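Local coordinates for hypothetical protein (Staphylococcus aureus subsp. aureus, PDB 1QYI) that is of unknown function but is probably a hydrolase of the haloacid dehalogenase (HAD) superfamily, a core domain carrying a helical cap, at residues G10-V21 / Y207-R215. Numbering follows the deposited sequence.
Sequences GVFLSEERCFDV and YIYQEIILR
Leu13 and Ile213 meet through their backbones as a single antiparallel bridge, a non-hydrogen-bonded pair flanked by two hydrogen bonds. Leu214 N donates to Phe12 O (3.1 Å) from above the carbonyl plane, and Ser14 N reaches Ile212 O (3.2 Å) almost in line with its C=O. Ser14 OG adds a weak bond to that same oxygen.

The main polar side-chain grip comes from Arg17. Bends at chi2 (87°) and chi3 turn its guanidinium group back beside the helix, where Arg17 NH1 meets Gln210 O at 3.1 Å in a nearly straight bond, in both the guanidinium and carbonyl planes. Arg17 NE and NH2 both grip Asp20 OD2 side-on, NH2 at 2.9 Å from it in a salt bridge, fixing the flat group on two edges. Tyr207 CD1 lies loosely over one guanidinium face, the two planes inclined by 50°.

Apolar packing surrounds these bonds. Leu214 CD1 enters the turn closed by Gly10 N to Leu13 O, 3.3 Å from Val11 N, while its CD2 faces Ser14 CB. Ile212 points toward 10-21 and lays CD1 against Arg17 CB (3.6 Å), with CG1 beside Glu16 CB. Leu13 CD1 rests on the aliphatic Glu211 CG (3.7 Å), the two side chains crossing nearly perpendicularly.

The contact ties together the two connections running between the parallel-sheet core and the helical part inserted after strand 3-6, as in capped HAD-superfamily proteins. Arg56 of helix 49-60 salt-bridges Glu16 and Asp20; Val21 packs on helix 172-195, and Leu13 and Ile213 both lean on Leu252 of helix 242-252.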
ATOM      1  N   GLY A  10     -10.351  -2.823   1.593  1.00 19.51           N
ATOM      2  CA  GLY A  10     -11.525  -2.965   0.758  1.00 18.76           C
ATOM      3  C   GLY A  10     -12.683  -3.570   1.525  1.00 19.54           C
ATOM      4  O   GLY A  10     -13.776  -3.704   0.978  1.00 17.83           O
ATOM      5  N   VAL A  11     -12.443  -3.926   2.789  1.00 19.55           N
ATOM      6  CA  VAL A  11     -13.461  -4.541   3.641  1.00 19.40           C
ATOM      7  C   VAL A  11     -13.649  -3.796   4.961  1.00 21.33           C
ATOM      8  O   VAL A  11     -14.724  -3.274   5.255  1.00 20.13           O
ATOM      9  CB  VAL A  11     -13.093  -6.008   3.991  1.00 17.30           C
ATOM     10  CG1 VAL A  11     -14.097  -6.572   4.981  1.00 16.96           C
ATOM     11  CG2 VAL A  11     -13.048  -6.855   2.737  1.00 15.83           C
ATOM     12  N   PHE A  12     -12.583  -3.784   5.758  1.00 22.58           N
ATOM     13  CA  PHE A  12     -12.570  -3.140   7.067  1.00 20.29           C
ATOM     14  C   PHE A  12     -11.891  -1.777   6.992  1.00 21.03           C
ATOM     15  O   PHE A  12     -12.357  -0.802   7.588  1.00 22.34           O
ATOM     16  CB  PHE A  12     -11.808  -4.018   8.062  1.00 18.33           C
ATOM     17  CG  PHE A  12     -12.533  -5.285   8.452  1.00 17.36           C
ATOM     18  CD1 PHE A  12     -13.567  -5.257   9.396  1.00 12.88           C
ATOM     19  CD2 PHE A  12     -12.156  -6.515   7.909  1.00 15.34           C
ATOM     20  CE1 PHE A  12     -14.211  -6.433   9.802  1.00 13.08           C
ATOM     21  CE2 PHE A  12     -12.793  -7.694   8.307  1.00 16.45           C
ATOM     22  CZ  PHE A  12     -13.828  -7.655   9.261  1.00 13.67           C
ATOM     23  N   LEU A  13     -10.778  -1.719   6.266  1.00 19.67           N
ATOM     24  CA  LEU A  13     -10.011  -0.482   6.119  1.00 17.96           C
ATOM     25  C   LEU A  13      -9.775  -0.159   4.646  1.00 17.73           C
ATOM     26  O   LEU A  13      -9.912  -1.026   3.789  1.00 17.48           O
ATOM     27  CB  LEU A  13      -8.658  -0.636   6.807  1.00 18.12           C
ATOM     28  CG  LEU A  13      -8.588  -1.253   8.209  1.00 20.97           C
ATOM     29  CD1 LEU A  13      -7.121  -1.420   8.571  1.00 18.50           C
ATOM     30  CD2 LEU A  13      -9.305  -0.380   9.246  1.00 21.33           C
ATOM     31  N   SER A  14      -9.427   1.084   4.346  1.00 18.47           N
ATOM     32  CA  SER A  14      -9.156   1.445   2.966  1.00 21.81           C
ATOM     33  C   SER A  14      -7.670   1.720   2.832  1.00 23.10           C
ATOM     34  O   SER A  14      -6.949   1.698   3.826  1.00 22.47           O
ATOM     35  CB  SER A  14      -9.977   2.663   2.541  1.00 23.21           C
ATOM     36  OG  SER A  14      -9.832   3.731   3.456  1.00 29.71           O
ATOM     37  N   GLU A  15      -7.212   1.961   1.607  1.00 25.60           N
ATOM     38  CA  GLU A  15      -5.795   2.220   1.352  1.00 26.77           C
ATOM     39  C   GLU A  15      -5.459   3.699   1.222  1.00 27.16           C
ATOM     40  O   GLU A  15      -4.300   4.053   1.012  1.00 26.73           O
ATOM     41  CB  GLU A  15      -5.358   1.510   0.072  1.00 28.48           C
ATOM     42  CG  GLU A  15      -5.329  -0.003   0.156  1.00 31.98           C
ATOM     43  CD  GLU A  15      -5.012  -0.641  -1.186  1.00 34.40           C
ATOM     44  OE1 GLU A  15      -5.775  -0.403  -2.148  1.00 36.32           O
ATOM     45  OE2 GLU A  15      -4.007  -1.381  -1.280  1.00 35.66           O
ATOM     46  N   GLU A  16      -6.476   4.550   1.346  1.00 27.14           N
ATOM     47  CA  GLU A  16      -6.323   6.001   1.219  1.00 25.75           C
ATOM     48  C   GLU A  16      -5.131   6.598   1.958  1.00 26.44           C
ATOM     49  O   GLU A  16      -4.368   7.384   1.389  1.00 26.30           O
ATOM     50  CB  GLU A  16      -7.598   6.704   1.700  1.00 26.32           C
ATOM     51  CG  GLU A  16      -8.795   6.522   0.775  1.00 26.54           C
ATOM     52  CD  GLU A  16      -8.538   7.077  -0.617  1.00 25.47           C
ATOM     53  OE1 GLU A  16      -8.192   8.274  -0.740  1.00 23.66           O
ATOM     54  OE2 GLU A  16      -8.691   6.317  -1.591  1.00 25.81           O
ATOM     55  N   ARG A  17      -4.982   6.236   3.231  1.00 26.22           N
ATOM     56  CA  ARG A  17      -3.899   6.746   4.056  1.00 26.12           C
ATOM     57  C   ARG A  17      -2.547   6.503   3.386  1.00 26.62           C
ATOM     58  O   ARG A  17      -1.625   7.297   3.546  1.00 23.59           O
ATOM     59  CB  ARG A  17      -3.926   6.075   5.430  1.00 26.05           C
ATOM     60  CG  ARG A  17      -3.553   6.991   6.585  1.00 26.86           C
ATOM     61  CD  ARG A  17      -4.762   7.750   7.132  1.00 26.02           C
ATOM     62  NE  ARG A  17      -4.793   9.153   6.722  1.00 27.65           N
ATOM     63  CZ  ARG A  17      -5.385  10.127   7.419  1.00 27.03           C
ATOM     64  NH1 ARG A  17      -5.997   9.860   8.562  1.00 26.00           N
ATOM     65  NH2 ARG A  17      -5.363  11.376   6.978  1.00 26.52           N
ATOM     66  N   CYS A  18      -2.431   5.401   2.643  1.00 28.66           N
ATOM     67  CA  CYS A  18      -1.183   5.101   1.956  1.00 29.12           C
ATOM     68  C   CYS A  18      -0.887   6.239   0.989  1.00 29.33           C
ATOM     69  O   CYS A  18       0.219   6.790   0.985  1.00 31.67           O
ATOM     70  CB  CYS A  18      -1.278   3.776   1.189  1.00 30.65           C
ATOM     71  SG  CYS A  18      -1.167   2.280   2.229  1.00 31.19           S
ATOM     72  N   PHE A  19      -1.881   6.599   0.182  1.00 25.87           N
ATOM     73  CA  PHE A  19      -1.725   7.682  -0.786  1.00 25.33           C
ATOM     74  C   PHE A  19      -1.441   9.002  -0.050  1.00 26.98           C
ATOM     75  O   PHE A  19      -0.724   9.870  -0.563  1.00 28.84           O
ATOM     76  CB  PHE A  19      -2.989   7.796  -1.647  1.00 23.41           C
ATOM     77  CG  PHE A  19      -3.468   6.474  -2.200  1.00 22.96           C
ATOM     78  CD1 PHE A  19      -2.578   5.592  -2.813  1.00 22.41           C
ATOM     79  CD2 PHE A  19      -4.810   6.115  -2.111  1.00 20.84           C
ATOM     80  CE1 PHE A  19      -3.016   4.375  -3.327  1.00 22.34           C
ATOM     81  CE2 PHE A  19      -5.257   4.899  -2.622  1.00 21.98           C
ATOM     82  CZ  PHE A  19      -4.358   4.025  -3.233  1.00 21.71           C
ATOM     83  N   ASP A  20      -2.006   9.142   1.149  1.00 26.13           N
ATOM     84  CA  ASP A  20      -1.790  10.319   1.982  1.00 23.56           C
ATOM     85  C   ASP A  20      -0.311  10.348   2.361  1.00 22.54           C
ATOM     86  O   ASP A  20       0.408  11.290   2.034  1.00 24.97           O
ATOM     87  CB  ASP A  20      -2.606  10.231   3.278  1.00 22.64           C
ATOM     88  CG  ASP A  20      -4.011  10.759   3.137  1.00 21.61           C
ATOM     89  OD1 ASP A  20      -4.499  10.967   1.995  1.00 19.83           O
ATOM     90  OD2 ASP A  20      -4.638  10.952   4.200  1.00 22.64           O
ATOM     91  N   VAL A  21       0.142   9.312   3.061  1.00 21.39           N
ATOM     92  CA  VAL A  21       1.534   9.266   3.477  1.00 20.89           C
ATOM     93  C   VAL A  21       2.419   9.439   2.247  1.00 21.73           C
ATOM     94  O   VAL A  21       3.402  10.178   2.288  1.00 19.62           O
ATOM     95  CB  VAL A  21       1.881   7.958   4.202  1.00 20.38           C
ATOM     96  CG1 VAL A  21       3.353   7.949   4.576  1.00 19.14           C
ATOM     97  CG2 VAL A  21       1.023   7.834   5.457  1.00 17.86           C
ATOM     98  N   TYR A 207       0.633   7.128  11.085  1.00 21.87           N
ATOM     99  CA  TYR A 207      -0.725   7.133  10.582  1.00 21.04           C
ATOM    100  C   TYR A 207      -1.303   5.730  10.495  1.00 21.89           C
ATOM    101  O   TYR A 207      -2.379   5.527   9.932  1.00 20.59           O
ATOM    102  CB  TYR A 207      -0.764   7.823   9.217  1.00 20.22           C
ATOM    103  CG  TYR A 207      -0.529   9.309   9.333  1.00 18.66           C
ATOM    104  CD1 TYR A 207      -1.558  10.163   9.737  1.00 18.04           C
ATOM    105  CD2 TYR A 207       0.733   9.851   9.122  1.00 16.34           C
ATOM    106  CE1 TYR A 207      -1.333  11.522   9.934  1.00 15.25           C
ATOM    107  CE2 TYR A 207       0.965  11.211   9.319  1.00 17.60           C
ATOM    108  CZ  TYR A 207      -0.076  12.035   9.726  1.00 15.90           C
ATOM    109  OH  TYR A 207       0.150  13.372   9.940  1.00 21.24           O
ATOM    110  N   ILE A 208      -0.578   4.756  11.033  1.00 22.08           N
ATOM    111  CA  ILE A 208      -1.070   3.387  11.026  1.00 22.37           C
ATOM    112  C   ILE A 208      -2.151   3.355  12.093  1.00 22.92           C
ATOM    113  O   ILE A 208      -3.070   2.542  12.046  1.00 23.97           O
ATOM    114  CB  ILE A 208       0.053   2.365  11.377  1.00 23.23           C
ATOM    115  CG1 ILE A 208      -0.463   0.947  11.177  1.00 21.20           C
ATOM    116  CG2 ILE A 208       0.503   2.528  12.837  1.00 22.43           C
ATOM    117  CD1 ILE A 208       0.621  -0.098  11.308  1.00 22.52           C
ATOM    118  N   TYR A 209      -2.032   4.270  13.050  1.00 24.23           N
ATOM    119  CA  TYR A 209      -2.997   4.387  14.132  1.00 24.64           C
ATOM    120  C   TYR A 209      -4.196   5.257  13.746  1.00 24.03           C
ATOM    121  O   TYR A 209      -5.172   5.321  14.481  1.00 24.17           O
ATOM    122  CB  TYR A 209      -2.314   4.967  15.365  1.00 21.99           C
ATOM    123  CG  TYR A 209      -1.229   4.095  15.917  1.00 22.51           C
ATOM    124  CD1 TYR A 209      -1.528   2.966  16.675  1.00 18.80           C
ATOM    125  CD2 TYR A 209       0.112   4.432  15.731  1.00 23.25           C
ATOM    126  CE1 TYR A 209      -0.511   2.202  17.249  1.00 20.51           C
ATOM    127  CE2 TYR A 209       1.131   3.674  16.292  1.00 21.86           C
ATOM    128  CZ  TYR A 209       0.817   2.563  17.056  1.00 21.76           C
ATOM    129  OH  TYR A 209       1.835   1.830  17.644  1.00 19.61           O
ATOM    130  N   GLN A 210      -4.124   5.926  12.601  1.00 24.45           N
ATOM    131  CA  GLN A 210      -5.233   6.770  12.169  1.00 26.96           C
ATOM    132  C   GLN A 210      -5.694   6.291  10.811  1.00 28.00           C
ATOM    133  O   GLN A 210      -5.926   7.086   9.898  1.00 29.00           O
ATOM    134  CB  GLN A 210      -4.806   8.234  12.070  1.00 27.10           C
ATOM    135  CG  GLN A 210      -3.897   8.671  13.201  1.00 29.77           C
ATOM    136  CD  GLN A 210      -3.712  10.164  13.255  1.00 30.87           C
ATOM    137  OE1 GLN A 210      -2.835  10.658  13.956  1.00 32.57           O
ATOM    138  NE2 GLN A 210      -4.550  10.896  12.527  1.00 33.01           N
ATOM    139  N   GLU A 211      -5.817   4.976  10.686  1.00 27.31           N
ATOM    140  CA  GLU A 211      -6.232   4.342   9.445  1.00 25.94           C
ATOM    141  C   GLU A 211      -7.692   4.705   9.126  1.00 26.30           C
ATOM    142  O   GLU A 211      -8.530   4.858  10.020  1.00 24.49           O
ATOM    143  CB  GLU A 211      -6.049   2.823   9.585  1.00 23.33           C
ATOM    144  CG  GLU A 211      -5.854   2.060   8.279  1.00 24.21           C
ATOM    145  CD  GLU A 211      -4.424   2.131   7.726  1.00 22.64           C
ATOM    146  OE1 GLU A 211      -3.469   1.783   8.448  1.00 21.51           O
ATOM    147  OE2 GLU A 211      -4.251   2.521   6.557  1.00 21.86           O
ATOM    148  N   ILE A 212      -7.972   4.865   7.837  1.00 27.71           N
ATOM    149  CA  ILE A 212      -9.302   5.208   7.338  1.00 28.75           C
ATOM    150  C   ILE A 212     -10.259   4.009   7.450  1.00 30.27           C
ATOM    151  O   ILE A 212     -10.076   2.982   6.798  1.00 27.05           O
ATOM    152  CB  ILE A 212      -9.237   5.673   5.862  1.00 27.91           C
ATOM    153  CG1 ILE A 212      -7.794   5.663   5.354  1.00 31.84           C
ATOM    154  CG2 ILE A 212      -9.747   7.092   5.753  1.00 30.53           C
ATOM    155  CD1 ILE A 212      -7.083   4.287   5.349  1.00 28.29           C
ATOM    156  N   ILE A 213     -11.287   4.152   8.276  1.00 31.45           N
ATOM    157  CA  ILE A 213     -12.236   3.077   8.471  1.00 33.67           C
ATOM    158  C   ILE A 213     -13.277   3.072   7.355  1.00 35.07           C
ATOM    159  O   ILE A 213     -13.663   4.129   6.849  1.00 36.22           O
ATOM    160  CB  ILE A 213     -12.974   3.221   9.821  1.00 33.92           C
ATOM    161  CG1 ILE A 213     -12.070   3.877  10.876  1.00 33.10           C
ATOM    162  CG2 ILE A 213     -13.481   1.861  10.266  1.00 33.32           C
ATOM    163  CD1 ILE A 213     -10.854   3.065  11.290  1.00 36.68           C
ATOM    164  N   LEU A 214     -13.732   1.882   6.972  1.00 34.16           N
ATOM    165  CA  LEU A 214     -14.739   1.775   5.925  1.00 34.25           C
ATOM    166  C   LEU A 214     -16.119   1.695   6.574  1.00 35.72           C
ATOM    167  O   LEU A 214     -17.086   2.265   6.066  1.00 35.05           O
ATOM    168  CB  LEU A 214     -14.476   0.548   5.046  1.00 33.28           C
ATOM    169  CG  LEU A 214     -13.312   0.601   4.043  1.00 30.74           C
ATOM    170  CD1 LEU A 214     -12.990  -0.815   3.607  1.00 31.42           C
ATOM    171  CD2 LEU A 214     -13.656   1.469   2.832  1.00 27.12           C
ATOM    172  N   ARG A 215     -16.195   1.005   7.708  1.00 37.07           N
ATOM    173  CA  ARG A 215     -17.442   0.864   8.449  1.00 39.54           C
ATOM    174  C   ARG A 215     -17.225   1.136   9.945  1.00 40.88           C
ATOM    175  O   ARG A 215     -16.257   0.653  10.532  1.00 41.70           O
ATOM    176  CB  ARG A 215     -18.004  -0.544   8.260  1.00 39.46           C
ATOM    177  CG  ARG A 215     -18.653  -0.771   6.915  1.00 41.12           C
ATOM    178  CD  ARG A 215     -20.121  -1.103   7.084  1.00 41.76           C
ATOM    179  NE  ARG A 215     -20.969   0.077   7.165  1.00 41.11           N
ATOM    180  CZ  ARG A 215     -22.170   0.076   7.728  1.00 40.93           C
ATOM    181  NH1 ARG A 215     -22.648  -1.038   8.261  1.00 41.65           N
ATOM    182  NH2 ARG A 215     -22.901   1.181   7.746  1.00 42.31           N
TER